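Local structure of beta-lactamase (Chitinophaga pinensis, 6N36) at residues A[81-86]-A[159-164]; A[105-110]-A[138-143]; A[183-188]-A[222-227]. The protein probably hydrolyses the amide bond of beta-lactam antibiotics, using a pair of zinc ions held in a metallo-beta-lactamase fold. All coordinates share one frame; numbering follows the deposited sequence. Where two conformers were deposited one is given.

Contact 1 of 3, residues A[81-86]-A[159-164]. With ZN (zinc ion), chain C.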
# COMPACT_ATOMS: atom_id res chain seq x y z
N THR A 81 1.51 -2.02 -5.52
CA THR A 81 1.53 -2.35 -4.08
C THR A 81 2.40 -1.34 -3.34
O THR A 81 3.39 -0.85 -3.92
CB THR A 81 2.00 -3.78 -3.83
OG1 THR A 81 1.85 -4.06 -2.44
CG2 THR A 81 3.45 -4.00 -4.25
N THR A 82 2.05 -1.10 -2.10
CA THR A 82 2.90 -0.32 -1.19
C THR A 82 4.11 -1.11 -0.70
O THR A 82 5.16 -0.50 -0.43
CB THR A 82 2.09 0.28 -0.05
OG1 THR A 82 1.42 -0.75 0.69
CG2 THR A 82 1.09 1.30 -0.53
N HIS A 83 4.00 -2.39 -0.49
CA HIS A 83 5.19 -3.25 -0.18
C HIS A 83 4.81 -4.71 -0.33
O HIS A 83 3.66 -5.07 -0.02
CB HIS A 83 5.77 -2.96 1.22
CG HIS A 83 4.95 -3.34 2.41
ND1 HIS A 83 4.13 -2.46 3.07
CD2 HIS A 83 4.94 -4.47 3.13
CE1 HIS A 83 3.63 -3.06 4.15
NE2 HIS A 83 4.11 -4.28 4.22
N ALA A 84 5.78 -5.56 -0.63
CA ALA A 84 5.48 -6.97 -0.97
C ALA A 84 5.51 -7.88 0.27
O ALA A 84 6.38 -8.78 0.36
CB ALA A 84 6.43 -7.46 -2.02
N HIS A 85 4.62 -7.62 1.22
CA HIS A 85 4.27 -8.56 2.30
C HIS A 85 2.93 -9.21 1.97
O HIS A 85 2.08 -8.59 1.31
CB HIS A 85 4.22 -7.86 3.66
CG HIS A 85 5.54 -7.62 4.31
ND1 HIS A 85 5.73 -6.70 5.35
CD2 HIS A 85 6.75 -8.15 4.05
CE1 HIS A 85 6.99 -6.73 5.72
NE2 HIS A 85 7.63 -7.62 4.96
N TYR A 86 2.70 -10.41 2.50
CA TYR A 86 1.53 -11.22 2.12
C TYR A 86 0.19 -10.56 2.46
O TYR A 86 -0.83 -10.99 1.87
CB TYR A 86 1.64 -12.62 2.73
CG TYR A 86 1.36 -12.69 4.20
CD1 TYR A 86 2.36 -12.46 5.13
CD2 TYR A 86 0.11 -13.07 4.68
CE1 TYR A 86 2.14 -12.59 6.50
CE2 TYR A 86 -0.12 -13.25 6.03
CZ TYR A 86 0.90 -13.01 6.94
OH TYR A 86 0.70 -13.14 8.28
N GLY A 159 12.73 0.19 3.75
CA GLY A 159 13.01 -0.22 5.13
C GLY A 159 12.07 -1.34 5.53
O GLY A 159 12.51 -2.48 5.71
N HIS A 160 10.80 -1.04 5.60
CA HIS A 160 9.80 -2.08 5.98
C HIS A 160 9.92 -3.26 5.01
O HIS A 160 9.95 -4.42 5.44
CB HIS A 160 8.41 -1.43 5.96
CG HIS A 160 7.39 -2.35 6.43
ND1 HIS A 160 7.10 -2.51 7.76
CD2 HIS A 160 6.60 -3.21 5.75
CE1 HIS A 160 6.20 -3.45 7.88
NE2 HIS A 160 5.87 -3.90 6.70
N THR A 161 10.14 -2.99 3.72
CA THR A 161 10.75 -3.90 2.75
C THR A 161 11.74 -3.07 1.95
O THR A 161 11.63 -1.85 1.94
CB THR A 161 9.79 -4.57 1.76
OG1 THR A 161 9.16 -3.55 1.00
CG2 THR A 161 8.72 -5.36 2.47
N PRO A 162 12.70 -3.70 1.27
CA PRO A 162 13.63 -2.91 0.47
C PRO A 162 12.88 -2.04 -0.55
O PRO A 162 13.41 -0.93 -0.92
CB PRO A 162 14.51 -3.98 -0.17
CG PRO A 162 14.54 -5.05 0.87
CD PRO A 162 13.11 -5.12 1.34
N GLY A 163 11.80 -2.56 -1.12
CA GLY A 163 11.04 -1.85 -2.17
C GLY A 163 9.78 -1.18 -1.68
O GLY A 163 8.93 -0.76 -2.52
N ALA A 164 9.61 -0.98 -0.39
CA ALA A 164 8.46 -0.24 0.14
C ALA A 164 8.40 1.16 -0.47
O ALA A 164 9.47 1.82 -0.76
CB ALA A 164 8.44 -0.17 1.65
ZN ZN C . 4.38 -5.30 6.15
O HOH W 1 2.64 -3.83 6.93
O HOH W 2 2.85 -6.63 6.25
O HOH W 3 4.57 -6.11 8.25
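His83, His85 and His160 meet at one zinc ion, which His83 NE2 binds at 2.2 Å, while His85 ND1 and His160 NE2 complete the protein share of the shell. Three waters fill the rest, so the ion has six ligands. The crossing of rings follows from this convergence: the edge of His160 points at the face of His83 in a T-shaped pair, with ring planes 69° apart and His160 CD2 lying 3.1 Å from His83 NE2. Thr161 CG2 covers one face of the His85 ring, a CH-pi contact 3.8 Å from the ring centroid. His83 and His85 belong to the HxHxDH motif of the metallo-beta-lactamase superfamily, carried here on the loop after strand 76-80; His160 comes from the loop between strands 150-156 and 165-172. A second shell fixes ring rotation, since His83 ND1 is hydrogen-bonded to Asn184 OD1 and His160 ND1 to the carbonyl O of Ser187. Thr161 OG1, between its backbone N and carbonyl carbon (chi1 61°), packs 3.4 Å from His83 CB and is hydrogen-bonded to Asp109. Farther from the metal, Ala164 CA makes a CA-H...O contact of 3.4 Å with Thr82 O.

Contact 2 of 3, residues A[105-110]-A[138-143]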
# COMPACT_ATOMS: atom_id res chain seq x y z
N VAL A 105 5.97 -2.67 -10.25
CA VAL A 105 6.58 -2.88 -8.91
C VAL A 105 7.93 -2.18 -8.85
O VAL A 105 8.69 -2.19 -9.85
CB VAL A 105 6.68 -4.36 -8.52
CG1 VAL A 105 7.62 -5.13 -9.42
CG2 VAL A 105 7.07 -4.52 -7.05
N ASN A 106 8.17 -1.52 -7.74
CA ASN A 106 9.49 -1.02 -7.33
C ASN A 106 10.54 -2.08 -7.65
O ASN A 106 10.42 -3.20 -7.25
CB ASN A 106 9.47 -0.66 -5.85
CG ASN A 106 10.66 0.12 -5.35
OD1 ASN A 106 11.75 0.02 -5.92
ND2 ASN A 106 10.49 0.78 -4.23
N GLU A 107 11.56 -1.70 -8.41
CA GLU A 107 12.68 -2.60 -8.77
C GLU A 107 13.20 -3.30 -7.52
O GLU A 107 13.57 -4.46 -7.63
CB GLU A 107 13.81 -1.83 -9.45
CG GLU A 107 14.15 -0.51 -8.76
CD GLU A 107 15.53 0.07 -8.98
OE1 GLU A 107 15.95 0.91 -8.14
OE2 GLU A 107 16.16 -0.26 -10.00
N LYS A 108 13.19 -2.61 -6.38
CA LYS A 108 13.82 -3.12 -5.14
C LYS A 108 12.95 -4.22 -4.50
O LYS A 108 13.48 -4.92 -3.64
CB LYS A 108 14.10 -1.96 -4.18
CG LYS A 108 15.10 -0.93 -4.70
CD LYS A 108 15.23 0.28 -3.80
CE LYS A 108 15.96 0.01 -2.50
NZ LYS A 108 17.44 -0.08 -2.71
N ASP A 109 11.65 -4.33 -4.87
CA ASP A 109 10.78 -5.43 -4.35
C ASP A 109 10.47 -6.46 -5.45
O ASP A 109 9.75 -7.43 -5.18
CB ASP A 109 9.47 -4.93 -3.72
CG ASP A 109 9.46 -4.78 -2.19
OD1 ASP A 109 10.51 -5.11 -1.54
OD2 ASP A 109 8.40 -4.35 -1.65
N ALA A 110 10.99 -6.29 -6.66
CA ALA A 110 10.60 -7.19 -7.77
C ALA A 110 10.98 -8.64 -7.49
O ALA A 110 10.16 -9.56 -7.73
CB ALA A 110 11.22 -6.71 -9.05
N LEU A 138 9.21 -2.30 -14.09
CA LEU A 138 10.01 -2.08 -12.87
C LEU A 138 10.06 -0.58 -12.65
O LEU A 138 10.47 0.17 -13.59
CB LEU A 138 11.41 -2.67 -13.08
CG LEU A 138 11.49 -4.18 -13.29
CD1 LEU A 138 12.91 -4.60 -13.66
CD2 LEU A 138 11.02 -4.95 -12.07
N LEU A 139 9.71 -0.13 -11.45
CA LEU A 139 9.59 1.30 -11.12
C LEU A 139 10.80 1.76 -10.31
O LEU A 139 11.30 0.97 -9.47
CB LEU A 139 8.32 1.50 -10.29
CG LEU A 139 7.00 1.14 -10.96
CD1 LEU A 139 5.88 1.12 -9.92
CD2 LEU A 139 6.71 2.10 -12.12
N HIS A 140 11.20 3.02 -10.51
CA HIS A 140 12.25 3.74 -9.76
C HIS A 140 11.69 4.95 -9.03
O HIS A 140 10.60 5.41 -9.34
CB HIS A 140 13.38 4.16 -10.74
CG HIS A 140 13.90 2.99 -11.50
ND1 HIS A 140 13.37 2.61 -12.71
CD2 HIS A 140 14.78 2.03 -11.15
CE1 HIS A 140 13.97 1.52 -13.13
NE2 HIS A 140 14.84 1.14 -12.20
N ASP A 141 12.45 5.48 -8.09
CA ASP A 141 12.02 6.64 -7.29
C ASP A 141 11.62 7.74 -8.26
O ASP A 141 12.42 8.07 -9.22
CB ASP A 141 13.11 7.07 -6.32
CG ASP A 141 12.64 8.16 -5.38
OD1 ASP A 141 11.55 8.02 -4.80
OD2 ASP A 141 13.34 9.19 -5.21
N GLY A 142 10.44 8.30 -8.05
CA GLY A 142 9.92 9.42 -8.86
C GLY A 142 9.25 8.98 -10.15
O GLY A 142 8.71 9.87 -10.82
N ASP A 143 9.24 7.71 -10.55
CA ASP A 143 8.60 7.23 -11.80
C ASP A 143 7.11 7.59 -11.77
O ASP A 143 6.46 7.60 -10.69
CB ASP A 143 8.75 5.74 -12.09
CG ASP A 143 10.06 5.32 -12.71
OD1 ASP A 143 10.87 6.20 -13.09
OD2 ASP A 143 10.27 4.11 -12.85
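Two backbone hydrogen bonds join Val105 and Glu107 to Leu139: Leu139 N donates to Val105 O at 2.8 Å, and Glu107 N donates to Leu139 O at 2.9 Å. The second is nearly straight, 171° at the hydrogen. One residue of the 138-143 segment thus bonds to both flanking positions of Asn106, the register of a parallel pair. The pairing closes a beta-alpha-beta unit, strand 102-106, helix 110-114 and strand 137-139, at the edge of the seven-stranded sheet. Beyond the strand ends, Glu107 was modelled in two conformers, so the placement of its side chain is doubtful; in one of them the chain, extended beyond CG, crosses the His140 ring at about a right angle. Its OE2 then lies near the ring plane, at the edge formed by CD2 and NE2, with the carboxylate turned 70° from that plane. His140 N donates to Asp143 OD2 across a type II turn. Asn106 OD1, with CG anti to the backbone N (chi1 -168°), accepts from Lys108 N in an Asx turn that bends the chain out of the strand; Gln156 NE2 is a further partner of this oxygen. The apolar packing falls on both faces of the strand pair. Leu139 lies on the same sheet face as Asn106 and touches Met154, while on the face of Val105 and Leu138 the methyl Leu138 CD2 sits 3.5 Å from Ala110 CB.

Contact 3 of 3, residues A[183-188]-A[222-227]. With ZN (zinc ion), chain B.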
# COMPACT_ATOMS: atom_id res chain seq x y z
N ALA A 183 0.53 6.45 1.80
CA ALA A 183 1.82 6.44 2.52
C ALA A 183 2.13 5.05 3.03
O ALA A 183 1.32 4.53 3.83
CB ALA A 183 1.80 7.38 3.70
N ASN A 184 3.30 4.52 2.71
CA ASN A 184 3.78 3.30 3.39
C ASN A 184 4.54 3.70 4.64
O ASN A 184 5.64 4.15 4.58
CB ASN A 184 4.60 2.41 2.47
CG ASN A 184 4.62 1.01 3.04
OD1 ASN A 184 3.68 0.23 2.80
ND2 ASN A 184 5.66 0.68 3.84
N ILE A 185 3.93 3.48 5.79
CA ILE A 185 4.47 3.96 7.08
C ILE A 185 5.66 3.09 7.42
O ILE A 185 5.66 1.88 7.23
CB ILE A 185 3.37 3.91 8.16
CG1 ILE A 185 2.25 4.91 7.86
CG2 ILE A 185 3.96 4.11 9.56
CD1 ILE A 185 2.65 6.34 7.69
N PRO A 186 6.78 3.70 7.84
CA PRO A 186 8.02 2.96 8.08
C PRO A 186 8.05 2.24 9.43
O PRO A 186 8.89 2.50 10.28
CB PRO A 186 9.08 4.05 7.96
CG PRO A 186 8.38 5.26 8.51
CD PRO A 186 6.99 5.16 7.91
N SER A 187 7.11 1.34 9.61
CA SER A 187 7.08 0.47 10.80
C SER A 187 8.26 -0.50 10.80
O SER A 187 8.68 -0.96 9.76
CB SER A 187 5.75 -0.21 10.96
OG SER A 187 5.51 -1.07 9.88
N ILE A 188 8.81 -0.77 11.96
CA ILE A 188 9.99 -1.64 12.20
C ILE A 188 9.51 -2.88 12.94
O ILE A 188 8.95 -2.71 14.05
CB ILE A 188 11.03 -0.85 13.01
CG1 ILE A 188 11.40 0.46 12.31
CG2 ILE A 188 12.26 -1.74 13.18
CD1 ILE A 188 12.17 1.46 13.21
N TRP A 222 -4.18 12.05 3.19
CA TRP A 222 -3.34 10.83 3.26
C TRP A 222 -4.11 9.63 3.76
O TRP A 222 -4.94 9.79 4.63
CB TRP A 222 -2.04 11.05 4.04
CG TRP A 222 -2.17 11.17 5.53
CD1 TRP A 222 -2.61 12.25 6.26
CD2 TRP A 222 -1.76 10.19 6.50
NE1 TRP A 222 -2.57 11.96 7.60
CE2 TRP A 222 -2.02 10.72 7.78
CE3 TRP A 222 -1.19 8.91 6.40
CZ2 TRP A 222 -1.75 10.01 8.96
CZ3 TRP A 222 -0.88 8.24 7.56
CH2 TRP A 222 -1.18 8.78 8.82
N LEU A 223 -3.68 8.47 3.29
CA LEU A 223 -4.18 7.17 3.79
C LEU A 223 -2.97 6.24 3.78
O LEU A 223 -1.91 6.60 3.31
CB LEU A 223 -5.33 6.62 2.95
CG LEU A 223 -6.62 7.48 2.93
CD1 LEU A 223 -6.54 8.49 1.81
CD2 LEU A 223 -7.84 6.63 2.76
N ALA A 224 -3.13 5.09 4.37
CA ALA A 224 -2.03 4.13 4.55
C ALA A 224 -2.59 2.71 4.46
O ALA A 224 -3.79 2.51 4.40
CB ALA A 224 -1.37 4.38 5.89
N PRO A 225 -1.70 1.69 4.43
CA PRO A 225 -2.12 0.33 4.18
C PRO A 225 -2.86 -0.32 5.35
O PRO A 225 -3.48 -1.32 5.09
CB PRO A 225 -0.81 -0.41 3.91
CG PRO A 225 0.12 0.64 3.40
CD PRO A 225 -0.23 1.85 4.22
N HIS A 226 -2.71 0.19 6.57
CA HIS A 226 -3.40 -0.35 7.75
C HIS A 226 -4.25 0.77 8.34
O HIS A 226 -3.72 1.85 8.60
CB HIS A 226 -2.41 -0.90 8.77
CG HIS A 226 -1.78 -2.17 8.33
ND1 HIS A 226 -2.40 -3.42 8.48
CD2 HIS A 226 -0.61 -2.39 7.69
CE1 HIS A 226 -1.60 -4.35 8.00
NE2 HIS A 226 -0.51 -3.77 7.50
N ALA A 227 -5.49 0.46 8.69
CA ALA A 227 -6.45 1.46 9.21
C ALA A 227 -5.86 2.18 10.43
O ALA A 227 -6.14 3.38 10.58
CB ALA A 227 -7.71 0.72 9.60
ZN ZN B . 0.95 -4.84 6.48
O HOH W 1 2.64 -3.83 6.93
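Ile185 meets Trp222 at about a right angle, the tip of the aliphatic chain directed at the six-membered part of the indole: Ile185 CD1 lies 4.0 Å from Trp222 CZ3. The approach is oblique to the indole plane, as is that of Ala183 CB, whose nearest indole atom is Trp222 CE3. With CG between its own backbone N and carbonyl carbon (chi1 73°), Trp222 turns its benzo ring toward these two residues, while NE1 is hydrogen-bonded to the carbonyl O of Asp249. Ile185 also reaches Ala224, CG1 standing 4.2 Å from Ala224 CB, and meets Val256 and Trp260 of helix 250-268, so its chain is packed between the strand end and that helix.

A second crossing, again near a right angle, sets Asn184 against Pro225. Asn184 CB points away from the 222-227 segment, yet the carboxamide turns back and places OD1 3.6 Å from Pro225 CG; the same oxygen is hydrogen-bonded to His83 ND1. Between the two crossings the backbones are joined directly: Ala183 N donates to Leu223 O at 2.9 Å, nearly straight at 174°. At the other end of the same residue, Ala183 O lies 3.1 Å from Pro225 CD.

Past Pro225, His226 NE2 binds the second zinc ion at 2.1 Å, alongside Asp87, His88 and a water that bridges to the first zinc ion, where its bond is longer. Delivering a metal histidine from the loop after strand 221-223 is characteristic of the dinuclear metallo-beta-lactamase site.

Contacts 1 and 3 are buried and each supplies zinc ligands, whereas contact 2 is partly buried at the edge of the seven-stranded sheet. Metal coordination dominates contact 1, parallel strand pairing contact 2, and apolar packing beside one backbone bond contact 3. Contact 2 is nested within the loop closed by contact 1 and meets it where Asp109 OD1 lies 2.9 Å from Gly163 N. Contacts 1 and 3 share water 1, and contact 3 supplies second-shell acceptors to two histidines of contact 1. Contacts 2 and 3 do not touch, nearest atoms being about 8 Å apart; contact 1 joins loops of both sheets, contact 2 pairs strands of the seven-stranded one, and contact 3 extends from the five-stranded one.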